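Local coordinates for protein 3-phosphoshikimate 1-carboxyvinyltransferase (Streptomyces sviceus, PDB 7M0O) that probably transfers the enolpyruvyl group of phosphoenolpyruvate to the 5-hydroxyl of shikimate-3-phosphate, the sixth of seven steps in chorismate biosynthesis, at residues G6-T11 with S33-G38; T26-L31 with A214-I219; C75-T80 with D99-M104; T81-P86 with S153-T158; A218-A223 with A250-L255. One frame throughout, in Å; residues are numbered along the deposited sequence. Where two conformers were deposited one is given.

Interaction 1 (G6-T11 with S33-G38); sequences GSKSIT and SDDTEG
Lys8 and Asp35 meet where two helices begin side by side, helix 8-20 after the N-cap Ser7 and helix 34-45 after the capping box formed by Ser33 and Thr36. Their side chains cross at about a right angle. The charged link is loose: Lys8 NZ lies 3.4 Å from Asp35 OD2, a salt bridge with only a weak hydrogen bond, and Lys8 CE lies slightly nearer the same oxygen. Both have other partners in helix 79-90, Lys8 NZ at Thr80 OG1, Asp35 OD1 at Thr81 OG1 and Asp35 OD2 at Thr80 N. Lys8, predicted to bind both substrates, and Asp35 are partly exposed, and this is the looser side of the contact.

Deeper in, packing takes over. The methyl CG2 of buried Thr11 rests on CG2 of Thr36 at 3.9 Å. In the capping box, Ser33 N donates to Thr36 OG1 at 3.0 Å, almost straight, while Thr36 N returns a bond to Ser33 OG; Thr36 OG1 also bonds to Leu31 O. A chi1 of -62° sets Thr11 OG1 beside its own backbone N, and Thr11 OG1 and Thr11 N grip Ser7 O from opposite faces of its carbonyl plane, OG1 at 2.7 Å.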
# COMPACT_ATOMS: atom_id res chain seq x y z
N GLY A 6 -8.34 -3.12 -4.03
CA GLY A 6 -8.04 -2.26 -2.90
C GLY A 6 -6.57 -2.29 -2.53
O GLY A 6 -5.85 -3.25 -2.82
N SER A 7 -6.15 -1.22 -1.86
CA SER A 7 -4.78 -1.11 -1.36
C SER A 7 -4.53 -2.19 -0.31
O SER A 7 -5.33 -2.38 0.61
CB SER A 7 -4.54 0.27 -0.76
OG SER A 7 -3.52 0.22 0.24
N LYS A 8 -3.42 -2.93 -0.48
CA LYS A 8 -3.09 -3.98 0.48
C LYS A 8 -2.77 -3.39 1.85
O LYS A 8 -3.27 -3.88 2.88
CB LYS A 8 -1.91 -4.80 -0.04
CG LYS A 8 -1.23 -5.66 1.03
CD LYS A 8 -2.18 -6.71 1.60
CE LYS A 8 -1.46 -7.60 2.62
NZ LYS A 8 -0.99 -6.84 3.82
N SER A 9 -1.93 -2.36 1.90
CA SER A 9 -1.53 -1.84 3.21
C SER A 9 -2.68 -1.12 3.90
O SER A 9 -2.77 -1.13 5.13
CB SER A 9 -0.32 -0.91 3.07
OG SER A 9 -0.63 0.23 2.31
N ILE A 10 -3.58 -0.48 3.14
CA ILE A 10 -4.74 0.13 3.78
C ILE A 10 -5.70 -0.95 4.28
O ILE A 10 -6.25 -0.83 5.38
CB ILE A 10 -5.42 1.12 2.82
CG1 ILE A 10 -4.51 2.35 2.65
CG2 ILE A 10 -6.80 1.53 3.37
CD1 ILE A 10 -4.97 3.35 1.59
N THR A 11 -5.88 -2.03 3.52
CA THR A 11 -6.76 -3.10 3.98
C THR A 11 -6.25 -3.69 5.29
O THR A 11 -7.03 -3.96 6.21
CB THR A 11 -6.90 -4.20 2.90
OG1 THR A 11 -7.50 -3.65 1.71
CG2 THR A 11 -7.77 -5.35 3.41
N SER A 33 -6.97 -11.11 -0.50
CA SER A 33 -5.75 -11.84 -0.83
C SER A 33 -5.60 -12.99 0.15
O SER A 33 -6.36 -13.11 1.10
CB SER A 33 -4.53 -10.91 -0.78
OG SER A 33 -4.26 -10.50 0.55
N ASP A 34 -4.57 -13.83 -0.07
CA ASP A 34 -4.31 -14.89 0.90
C ASP A 34 -3.97 -14.32 2.27
O ASP A 34 -4.39 -14.88 3.29
CB ASP A 34 -3.18 -15.82 0.41
CG ASP A 34 -3.62 -16.69 -0.76
OD1 ASP A 34 -4.84 -16.94 -0.92
OD2 ASP A 34 -2.73 -17.13 -1.53
N ASP A 35 -3.25 -13.18 2.31
CA ASP A 35 -2.91 -12.57 3.60
C ASP A 35 -4.17 -12.08 4.31
O ASP A 35 -4.38 -12.39 5.49
CB ASP A 35 -1.90 -11.43 3.41
CG ASP A 35 -1.30 -10.92 4.73
OD1 ASP A 35 -1.67 -11.39 5.83
OD2 ASP A 35 -0.42 -10.03 4.67
N THR A 36 -5.04 -11.32 3.62
CA THR A 36 -6.23 -10.83 4.32
C THR A 36 -7.20 -11.95 4.64
O THR A 36 -7.93 -11.88 5.64
CB THR A 36 -6.92 -9.74 3.50
OG1 THR A 36 -7.56 -10.33 2.36
CG2 THR A 36 -5.92 -8.71 3.05
N GLU A 37 -7.24 -13.01 3.82
CA GLU A 37 -8.07 -14.16 4.16
C GLU A 37 -7.58 -14.83 5.44
O GLU A 37 -8.39 -15.18 6.31
CB GLU A 37 -8.10 -15.16 2.99
CG GLU A 37 -9.05 -16.35 3.20
CD GLU A 37 -10.51 -15.98 3.00
OE1 GLU A 37 -10.78 -14.93 2.35
OE2 GLU A 37 -11.39 -16.74 3.48
N GLY A 38 -6.27 -15.01 5.57
CA GLY A 38 -5.72 -15.57 6.79
C GLY A 38 -5.95 -14.69 8.01
O GLY A 38 -6.17 -15.19 9.12

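Interaction 2 (T26-L31 with A214-I219); sequences TLVRPL and ATTYAI
Thr26 O is approached by two groups from strand 216-218. Tyr217 N donates to Thr26 O at 2.7 Å, nearly along the C=O axis, and the CA-H of Thr216 adds a contact of 3.3 Å to the same oxygen. Tyr217 O likewise has two partners, Val28 N at 2.9 Å, tilted out of the carbonyl plane, and the CA-H of Leu27. Thr26 N to Thr215 O and Ile219 N to Val28 O extend the pattern.

This is parallel pairing: residues 26-28 and 216-218 run in the same direction, 19° apart. Strand 216-218 forms an edge of a four-stranded mixed sheet, so a strand from the middle of the chain is added to one built from the N-terminal region.

On one face Thr26 and Thr216 lie side by side, pointing the same way, and Val28 CG2 touches Thr216 CG2 at 4.0 Å. Val28 CB also faces Ala218 CB. On the other face Leu27 CD2 meets Tyr217 CB, while the phenol continues towards helix 182-193. Ile219 packs against the loop of residues 29-31, its CG1, anti to the carbonyl carbon (chi1 -60°), 3.9 Å from Pro30 CA. A single water donates to both Arg29 O and Ile219 O.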
# COMPACT_ATOMS: atom_id res chain seq x y z
N THR A 26 -17.89 -1.65 9.28
CA THR A 26 -18.08 -2.14 7.92
C THR A 26 -16.93 -1.63 7.06
O THR A 26 -16.70 -0.42 6.98
CB THR A 26 -19.43 -1.68 7.37
OG1 THR A 26 -20.47 -2.10 8.27
CG2 THR A 26 -19.70 -2.27 5.98
N LEU A 27 -16.19 -2.55 6.45
CA LEU A 27 -15.12 -2.24 5.52
C LEU A 27 -15.65 -2.44 4.10
O LEU A 27 -16.13 -3.53 3.77
CB LEU A 27 -13.91 -3.14 5.75
CG LEU A 27 -13.33 -3.12 7.17
CD1 LEU A 27 -12.08 -3.97 7.22
CD2 LEU A 27 -13.03 -1.69 7.58
N VAL A 28 -15.56 -1.41 3.28
CA VAL A 28 -16.10 -1.46 1.92
C VAL A 28 -14.96 -1.69 0.93
O VAL A 28 -13.95 -0.97 0.94
CB VAL A 28 -16.89 -0.19 1.60
CG1 VAL A 28 -17.55 -0.29 0.25
CG2 VAL A 28 -17.94 0.06 2.69
N ARG A 29 -15.12 -2.69 0.06
CA ARG A 29 -14.16 -3.11 -0.96
C ARG A 29 -12.76 -3.39 -0.43
O ARG A 29 -11.78 -2.96 -1.06
CB ARG A 29 -14.06 -2.05 -2.07
CG ARG A 29 -15.39 -1.47 -2.57
CD ARG A 29 -16.37 -2.56 -2.95
NE ARG A 29 -17.10 -2.26 -4.18
CZ ARG A 29 -18.10 -1.38 -4.27
NH1 ARG A 29 -18.50 -0.69 -3.21
NH2 ARG A 29 -18.69 -1.18 -5.44
N PRO A 30 -12.59 -4.12 0.67
CA PRO A 30 -11.23 -4.49 1.08
C PRO A 30 -10.58 -5.40 0.04
O PRO A 30 -11.24 -6.08 -0.74
CB PRO A 30 -11.45 -5.24 2.40
CG PRO A 30 -12.78 -5.87 2.23
CD PRO A 30 -13.60 -4.84 1.47
N LEU A 31 -9.25 -5.40 0.03
CA LEU A 31 -8.52 -6.33 -0.82
C LEU A 31 -8.72 -7.75 -0.31
O LEU A 31 -8.55 -8.03 0.88
CB LEU A 31 -7.03 -5.97 -0.85
CG LEU A 31 -6.11 -6.99 -1.53
CD1 LEU A 31 -6.42 -7.08 -3.02
CD2 LEU A 31 -4.64 -6.68 -1.31
N ALA A 214 -16.07 2.52 16.11
CA ALA A 214 -16.38 1.82 14.87
C ALA A 214 -17.03 2.76 13.87
O ALA A 214 -17.68 3.75 14.24
CB ALA A 214 -17.31 0.64 15.13
N THR A 215 -16.90 2.42 12.60
CA THR A 215 -17.44 3.25 11.53
C THR A 215 -17.60 2.39 10.28
O THR A 215 -17.29 1.20 10.26
CB THR A 215 -16.52 4.46 11.29
OG1 THR A 215 -17.19 5.41 10.44
CG2 THR A 215 -15.21 4.02 10.64
N THR A 216 -18.14 3.01 9.22
CA THR A 216 -18.10 2.43 7.89
C THR A 216 -16.87 3.03 7.21
O THR A 216 -16.76 4.26 7.12
CB THR A 216 -19.37 2.74 7.10
OG1 THR A 216 -20.46 1.95 7.60
CG2 THR A 216 -19.19 2.40 5.62
N TYR A 217 -15.93 2.18 6.78
CA TYR A 217 -14.66 2.65 6.24
C TYR A 217 -14.44 2.02 4.87
O TYR A 217 -14.34 0.79 4.76
CB TYR A 217 -13.48 2.33 7.17
CG TYR A 217 -12.22 3.02 6.68
CD1 TYR A 217 -11.99 4.36 6.96
CD2 TYR A 217 -11.31 2.34 5.88
CE1 TYR A 217 -10.86 5.00 6.47
CE2 TYR A 217 -10.19 2.96 5.39
CZ TYR A 217 -9.96 4.29 5.68
OH TYR A 217 -8.84 4.90 5.18
N ALA A 218 -14.39 2.86 3.84
CA ALA A 218 -14.14 2.41 2.48
C ALA A 218 -12.64 2.35 2.21
O ALA A 218 -11.92 3.33 2.46
CB ALA A 218 -14.81 3.36 1.48
N ILE A 219 -12.18 1.22 1.68
CA ILE A 219 -10.78 1.01 1.33
C ILE A 219 -10.53 1.59 -0.06
O ILE A 219 -11.23 1.24 -1.02
CB ILE A 219 -10.42 -0.48 1.37
CG1 ILE A 219 -10.64 -1.06 2.77
CG2 ILE A 219 -8.96 -0.70 0.87
CD1 ILE A 219 -9.90 -0.33 3.81
O HOH W 1 -10.95 -0.83 -2.76

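Interaction 3 (C75-T80 with D99-M104); sequences CRDGAT and DASPQM
Met104 lays its side chain across the turn formed by residues 75-78. Its CB sits 3.6 Å from Arg76 O, its SD passes near Asp77 O, and its methyl CE ends 3.8 Å from Ala79 CA. CG, anti to the backbone N (chi1 178°), lies near Arg76 O, and bends at chi2 and chi3 bring SD and CE to Ala79, at the start of helix 79-90.

The type II' turn from Cys75 to Gly78 connects strand 70-74 to that helix. Strand 95-99, parallel to 70-74 and next to it in the sheet, follows the helix, so the contact lies at one end of a beta-alpha-beta crossover. Cys75 N continues the strand pairing by donating to Asp99 O at 2.8 Å. Ser101 N then binds Arg76 O at 3.0 Å, approaching from above the carbonyl plane. The guanidinium of Arg76 turns elsewhere, to a salt bridge with Glu41.

At the open side, Ser101 OG donates to Asp77 OD1 at 2.6 Å, reaching the carboxylate on its anti side and 28° out of its plane. The same hydroxyl accepts from Met104 N at 3.1 Å as N-cap of the short, weakly bonded helix that begins near Pro102. Ser101 OG thus works both as donor and as acceptor, and the negative charge of Asp77, placed beside this helix start, would probably reinforce the cap by polarising the hydroxyl.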
# COMPACT_ATOMS: atom_id res chain seq x y z
N CYS A 75 -0.81 -18.26 11.05
CA CYS A 75 -0.71 -17.01 10.31
C CYS A 75 -0.45 -17.20 8.82
O CYS A 75 -0.40 -16.21 8.07
CB CYS A 75 0.38 -16.14 10.94
SG CYS A 75 -0.03 -15.64 12.63
N ARG A 76 -0.32 -18.45 8.36
CA ARG A 76 -0.16 -18.80 6.94
C ARG A 76 1.08 -18.07 6.39
O ARG A 76 2.13 -18.08 7.04
CB ARG A 76 -1.47 -18.51 6.19
CG ARG A 76 -2.74 -18.99 6.91
CD ARG A 76 -3.87 -19.37 5.94
NE ARG A 76 -3.96 -18.46 4.80
CZ ARG A 76 -5.05 -18.28 4.07
NH1 ARG A 76 -6.17 -18.94 4.36
NH2 ARG A 76 -5.04 -17.44 3.05
N ASP A 77 1.00 -17.46 5.21
CA ASP A 77 2.12 -16.79 4.56
C ASP A 77 2.03 -15.27 4.67
O ASP A 77 2.77 -14.57 3.98
CB ASP A 77 2.15 -17.17 3.07
CG ASP A 77 2.25 -18.67 2.83
OD1 ASP A 77 3.22 -19.29 3.31
OD2 ASP A 77 1.36 -19.23 2.16
N GLY A 78 1.12 -14.75 5.49
CA GLY A 78 0.80 -13.34 5.43
C GLY A 78 1.57 -12.51 6.43
O GLY A 78 1.48 -12.76 7.64
N ALA A 79 2.33 -11.53 5.95
CA ALA A 79 3.16 -10.73 6.85
C ALA A 79 2.31 -9.88 7.78
O ALA A 79 2.63 -9.74 8.97
CB ALA A 79 4.12 -9.85 6.04
N THR A 80 1.22 -9.30 7.26
CA THR A 80 0.34 -8.49 8.10
C THR A 80 -0.27 -9.33 9.21
O THR A 80 -0.29 -8.91 10.38
CB THR A 80 -0.76 -7.86 7.25
OG1 THR A 80 -0.22 -6.80 6.46
CG2 THR A 80 -1.85 -7.31 8.15
N ASP A 99 1.85 -19.37 15.04
CA ASP A 99 2.81 -20.01 14.16
C ASP A 99 2.55 -19.51 12.75
O ASP A 99 1.53 -18.88 12.46
CB ASP A 99 2.72 -21.55 14.24
CG ASP A 99 3.99 -22.22 13.79
OD1 ASP A 99 4.97 -21.50 13.50
OD2 ASP A 99 4.00 -23.47 13.70
N ALA A 100 3.50 -19.77 11.85
CA ALA A 100 3.34 -19.36 10.47
C ALA A 100 3.80 -20.50 9.57
O ALA A 100 4.25 -21.54 10.04
CB ALA A 100 4.10 -18.06 10.20
N SER A 101 3.67 -20.31 8.27
CA SER A 101 4.15 -21.31 7.33
C SER A 101 5.67 -21.43 7.46
O SER A 101 6.34 -20.51 7.94
CB SER A 101 3.76 -20.91 5.92
OG SER A 101 4.53 -19.81 5.49
N PRO A 102 6.24 -22.57 7.05
CA PRO A 102 7.70 -22.71 7.14
C PRO A 102 8.45 -21.59 6.44
O PRO A 102 9.52 -21.16 6.91
CB PRO A 102 7.94 -24.08 6.49
CG PRO A 102 6.64 -24.84 6.75
CD PRO A 102 5.56 -23.81 6.63
N GLN A 103 7.88 -21.05 5.37
CA GLN A 103 8.53 -19.94 4.67
C GLN A 103 8.38 -18.63 5.44
O GLN A 103 9.33 -17.84 5.52
CB GLN A 103 7.97 -19.83 3.24
CG GLN A 103 6.45 -19.90 3.12
CD GLN A 103 5.89 -21.30 2.79
OE1 GLN A 103 6.29 -22.31 3.36
NE2 GLN A 103 4.92 -21.33 1.87
N MET A 104 7.21 -18.38 6.05
CA MET A 104 7.00 -17.14 6.79
C MET A 104 7.69 -17.15 8.16
O MET A 104 8.00 -16.08 8.68
CB MET A 104 5.49 -16.88 6.96
CG MET A 104 5.13 -15.61 7.76
SD MET A 104 5.40 -14.04 6.89
CE MET A 104 5.92 -12.98 8.24

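Interaction 4 (T81-P86 with S153-T158); sequences TARFLP and SSQYLT
Arg83 and Gln155 are brought together by torsions that are only partly standard. In Arg83, CG lies anti to the carbonyl carbon, and a bend at chi2 (148°) precedes an otherwise extended run to the guanidinium. Gln155 starts from a chi1 of -95°, off any staggered value, and is then extended through chi2. The two side chains cross at about a right angle, with the amide carbon Gln155 CD at the guanidinium edge, in its plane, 3.2 Å from Arg83 NH1.

No hydrogen bond joins them. As modelled, Arg83 NH1 and Gln155 NE2 are two donors only 3.1 Å apart, and Gln155 OE1 is badly angled for NH1 while touching Arg83 CD at 3.4 Å. Tyr156 brings CE1 over one face of the guanidinium, 3.7 Å from Arg83 NE, but the planes are 69° apart and do not stack. Its OH makes a weak bond to Pro108 O.

The contact pairs helix 79-90 with the start of helix 155-163; Ser153, Ser154 and Gln155 at this end are predicted to bind shikimate-3-phosphate, Gln155 also phosphoenolpyruvate. Arg83 NH2 lies close to NH2 of Arg107, also predicted to bind phosphoenolpyruvate, a pairing of like charges that an anionic substrate would probably ease. An alanine in place of Arg83 would probably open a gap beside Tyr156 CE1 and leave the Gln155 amide freer to turn.

The next residue, Phe84, places CE1 4.0 Å from Gln155 O, which sits at the ring edge. Phe84 CZ touches the methyl CG2 of Thr158 at 4.0 Å, while Thr158 OG1 hydrogen-bonds to Thr187 OG1.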
# COMPACT_ATOMS: atom_id res chain seq x y z
N THR A 81 -0.81 -10.50 8.86
CA THR A 81 -1.37 -11.40 9.86
C THR A 81 -0.34 -11.75 10.93
O THR A 81 -0.66 -11.75 12.13
CB THR A 81 -1.88 -12.67 9.18
OG1 THR A 81 -2.75 -12.32 8.07
CG2 THR A 81 -2.62 -13.56 10.15
N ALA A 82 0.90 -12.02 10.52
CA ALA A 82 1.94 -12.46 11.44
C ALA A 82 2.39 -11.38 12.41
O ALA A 82 2.92 -11.70 13.48
CB ALA A 82 3.16 -12.96 10.65
N ARG A 83 2.20 -10.10 12.07
CA ARG A 83 2.57 -9.02 12.97
C ARG A 83 1.38 -8.40 13.68
O ARG A 83 1.46 -8.12 14.88
CB ARG A 83 3.32 -7.93 12.20
CG ARG A 83 4.61 -8.43 11.59
CD ARG A 83 4.92 -7.71 10.29
NE ARG A 83 6.19 -8.15 9.72
CZ ARG A 83 6.69 -7.69 8.58
NH1 ARG A 83 6.04 -6.78 7.87
NH2 ARG A 83 7.86 -8.14 8.15
N PHE A 84 0.25 -8.20 12.99
CA PHE A 84 -0.88 -7.51 13.60
C PHE A 84 -1.67 -8.41 14.55
O PHE A 84 -2.17 -7.93 15.57
CB PHE A 84 -1.82 -6.97 12.52
CG PHE A 84 -1.33 -5.73 11.84
CD1 PHE A 84 -0.07 -5.21 12.12
CD2 PHE A 84 -2.14 -5.07 10.93
CE1 PHE A 84 0.37 -4.06 11.48
CE2 PHE A 84 -1.71 -3.92 10.28
CZ PHE A 84 -0.45 -3.41 10.56
N LEU A 85 -1.86 -9.69 14.22
CA LEU A 85 -2.62 -10.54 15.14
C LEU A 85 -1.94 -10.70 16.50
O LEU A 85 -2.64 -10.62 17.52
CB LEU A 85 -2.91 -11.90 14.49
CG LEU A 85 -4.07 -11.91 13.49
CD1 LEU A 85 -4.50 -13.34 13.20
CD2 LEU A 85 -5.27 -11.10 13.99
N PRO A 86 -0.63 -10.95 16.60
CA PRO A 86 -0.01 -10.98 17.94
C PRO A 86 -0.15 -9.67 18.68
O PRO A 86 -0.26 -9.67 19.92
CB PRO A 86 1.45 -11.31 17.64
CG PRO A 86 1.40 -12.07 16.33
CD PRO A 86 0.32 -11.38 15.55
N SER A 153 11.60 -1.51 8.19
CA SER A 153 10.24 -1.88 7.84
C SER A 153 9.24 -0.97 8.54
O SER A 153 9.38 -0.68 9.73
CB SER A 153 9.97 -3.34 8.22
OG SER A 153 9.33 -3.41 9.48
N SER A 154 8.23 -0.54 7.79
CA SER A 154 7.27 0.43 8.32
C SER A 154 6.17 -0.22 9.14
O SER A 154 5.47 0.49 9.87
CB SER A 154 6.67 1.23 7.16
OG SER A 154 6.32 0.38 6.08
N GLN A 155 5.98 -1.54 9.03
CA GLN A 155 4.85 -2.18 9.69
C GLN A 155 5.01 -2.23 11.21
O GLN A 155 4.00 -2.36 11.90
CB GLN A 155 4.65 -3.60 9.15
CG GLN A 155 3.60 -3.67 8.04
CD GLN A 155 3.37 -5.08 7.54
OE1 GLN A 155 2.80 -5.92 8.24
NE2 GLN A 155 3.82 -5.36 6.31
N TYR A 156 6.24 -2.13 11.73
CA TYR A 156 6.44 -2.23 13.18
C TYR A 156 5.99 -0.95 13.89
O TYR A 156 5.32 -1.02 14.92
CB TYR A 156 7.91 -2.52 13.52
CG TYR A 156 8.43 -3.79 12.87
CD1 TYR A 156 7.63 -4.91 12.75
CD2 TYR A 156 9.72 -3.84 12.35
CE1 TYR A 156 8.10 -6.07 12.14
CE2 TYR A 156 10.20 -4.99 11.74
CZ TYR A 156 9.38 -6.10 11.64
OH TYR A 156 9.84 -7.24 11.03
N LEU A 157 6.37 0.21 13.35
CA LEU A 157 5.86 1.45 13.93
C LEU A 157 4.35 1.51 13.83
O LEU A 157 3.66 1.91 14.79
CB LEU A 157 6.52 2.66 13.25
CG LEU A 157 5.94 4.00 13.70
CD1 LEU A 157 6.07 4.19 15.22
CD2 LEU A 157 6.59 5.16 12.95
N THR A 158 3.80 1.08 12.69
CA THR A 158 2.35 1.19 12.50
C THR A 158 1.60 0.26 13.45
O THR A 158 0.55 0.64 14.00
CB THR A 158 2.03 0.92 11.03
OG1 THR A 158 2.29 2.11 10.28
CG2 THR A 158 0.59 0.48 10.83

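Interaction 5 (A218-A223 with A250-L255); sequences AIEPDA and ALQGDL
Gln252 reaches into the loop of residues 218-223, and every atom of its side chain meets something there. CB packs on Ala223 CB at 3.8 Å. CG, anti to the carbonyl carbon (chi1 -67°), lies 3.5 Å from Glu220 OE1; the chain is extended beyond it, and the amide carbon CD comes close to Ala223 N. At the tip, NE2 divides its two hydrogens between Glu220 OE1 and Pro221 O, each 2.9 Å from Gln252 NE2, with both acceptors close to the amide plane. OE1 accepts from Ala223 N at 2.9 Å in a nearly straight N-H line (177°), although the donor stands above the plane of the amide carbonyl.

Glu220 runs past Gln252 in the opposite direction, its carboxylate only 24° from coplanar with the amide. OE1 receives Gln252 NE2 on its anti lone pair, and Gln252 N adds a weak bond to it. Glu220 OE2 takes Leu251 N on its syn lone pair at 2.7 Å.

This loop appears to be one of the two chain crossings known for the two-domain EPSP synthase fold. Glu220 and Asp222 share backbone hydrogen bonds with Ser7 and Pro5, probably of the other crossing, and Asp222 OD1 caps helix 223-235 at Thr225 N. An alanine in place of Gln252 would probably leave Ala223 N and Pro221 O without their mates and take from Glu220 OE1 its straight bond from NE2.

Buried Glu220 therefore meets backbone and amide N-H groups here rather than a positive charge, and these donors would probably stabilise it as a carboxylate.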
# COMPACT_ATOMS: atom_id res chain seq x y z
N ALA A 218 -14.39 2.86 3.84
CA ALA A 218 -14.14 2.41 2.48
C ALA A 218 -12.64 2.35 2.21
O ALA A 218 -11.92 3.33 2.46
CB ALA A 218 -14.81 3.36 1.48
N ILE A 219 -12.18 1.22 1.68
CA ILE A 219 -10.78 1.01 1.33
C ILE A 219 -10.53 1.59 -0.06
O ILE A 219 -11.23 1.24 -1.02
CB ILE A 219 -10.42 -0.48 1.37
CG1 ILE A 219 -10.64 -1.06 2.77
CG2 ILE A 219 -8.96 -0.70 0.87
CD1 ILE A 219 -9.90 -0.33 3.81
N GLU A 220 -9.52 2.45 -0.16
CA GLU A 220 -9.17 3.03 -1.46
C GLU A 220 -8.57 1.97 -2.39
O GLU A 220 -7.78 1.13 -1.95
CB GLU A 220 -8.15 4.16 -1.31
CG GLU A 220 -8.69 5.44 -0.72
CD GLU A 220 -7.60 6.45 -0.38
OE1 GLU A 220 -6.46 6.38 -0.93
OE2 GLU A 220 -7.89 7.33 0.45
N PRO A 221 -8.92 1.99 -3.67
CA PRO A 221 -8.14 1.21 -4.64
C PRO A 221 -6.70 1.68 -4.65
O PRO A 221 -6.40 2.84 -4.37
CB PRO A 221 -8.83 1.51 -5.98
CG PRO A 221 -10.20 2.02 -5.60
CD PRO A 221 -10.04 2.71 -4.29
N ASP A 222 -5.79 0.76 -4.95
CA ASP A 222 -4.39 1.13 -5.03
C ASP A 222 -4.19 2.22 -6.08
O ASP A 222 -4.49 2.02 -7.27
CB ASP A 222 -3.53 -0.10 -5.35
CG ASP A 222 -2.05 0.16 -5.17
OD1 ASP A 222 -1.48 0.95 -5.94
OD2 ASP A 222 -1.45 -0.45 -4.26
N ALA A 223 -3.70 3.37 -5.64
CA ALA A 223 -3.56 4.52 -6.52
C ALA A 223 -2.37 4.40 -7.46
O ALA A 223 -2.37 4.98 -8.55
CB ALA A 223 -3.46 5.81 -5.70
N ALA A 250 -8.36 11.63 -0.70
CA ALA A 250 -7.63 10.37 -0.77
C ALA A 250 -6.35 10.40 0.04
O ALA A 250 -5.61 11.39 0.05
CB ALA A 250 -7.30 10.01 -2.22
N LEU A 251 -6.08 9.28 0.71
CA LEU A 251 -4.89 9.16 1.55
C LEU A 251 -3.62 8.90 0.75
O LEU A 251 -2.54 9.26 1.21
CB LEU A 251 -5.08 8.03 2.57
CG LEU A 251 -6.27 8.17 3.52
CD1 LEU A 251 -6.12 7.22 4.69
CD2 LEU A 251 -6.43 9.61 3.99
N GLN A 252 -3.72 8.28 -0.43
CA GLN A 252 -2.53 7.88 -1.18
C GLN A 252 -2.02 9.04 -2.03
O GLN A 252 -2.75 9.56 -2.87
CB GLN A 252 -2.84 6.69 -2.07
CG GLN A 252 -3.15 5.40 -1.30
CD GLN A 252 -3.72 4.36 -2.23
OE1 GLN A 252 -2.98 3.57 -2.83
NE2 GLN A 252 -5.02 4.39 -2.40
N GLY A 253 -0.75 9.41 -1.82
CA GLY A 253 -0.15 10.49 -2.59
C GLY A 253 -0.08 10.25 -4.09
O GLY A 253 -0.05 11.21 -4.88
N ASP A 254 -0.07 8.99 -4.52
CA ASP A 254 0.10 8.77 -5.95
C ASP A 254 -1.13 9.14 -6.77
O ASP A 254 -1.02 9.19 -8.00
CB ASP A 254 0.47 7.31 -6.25
CG ASP A 254 1.94 7.02 -5.98
OD1 ASP A 254 2.69 7.95 -5.60
OD2 ASP A 254 2.34 5.84 -6.13
N LEU A 255 -2.28 9.40 -6.13
CA LEU A 255 -3.38 10.03 -6.87
C LEU A 255 -2.93 11.35 -7.49
O LEU A 255 -3.46 11.76 -8.53
CB LEU A 255 -4.61 10.25 -5.97
CG LEU A 255 -5.86 10.73 -6.73
CD1 LEU A 255 -6.25 9.73 -7.81
CD2 LEU A 255 -7.05 10.93 -5.81
O HOH W 2 -2.76 7.59 -9.81

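Overall arrangement
From the N terminus, interaction 1 closes a short loop, setting the starts of helices 8-20 and 34-45 beside each other. Interaction 2 crosses it, since 26-31 lies between its two segments, and closes a far longer loop by adding strand 216-218 to the N-terminal sheet. Interactions 3 and 4 both nest inside that loop and cross one another, sharing helix 79-90: interaction 3 closes a short loop around this helix and strand 95-99, interaction 4 a longer one from the helix to helix 155-163. Interaction 5 starts on Ala218 and Ile219, where interaction 2 ends, and closes a short loop holding helix 223-235 and strand 240-244. It also touches interaction 1.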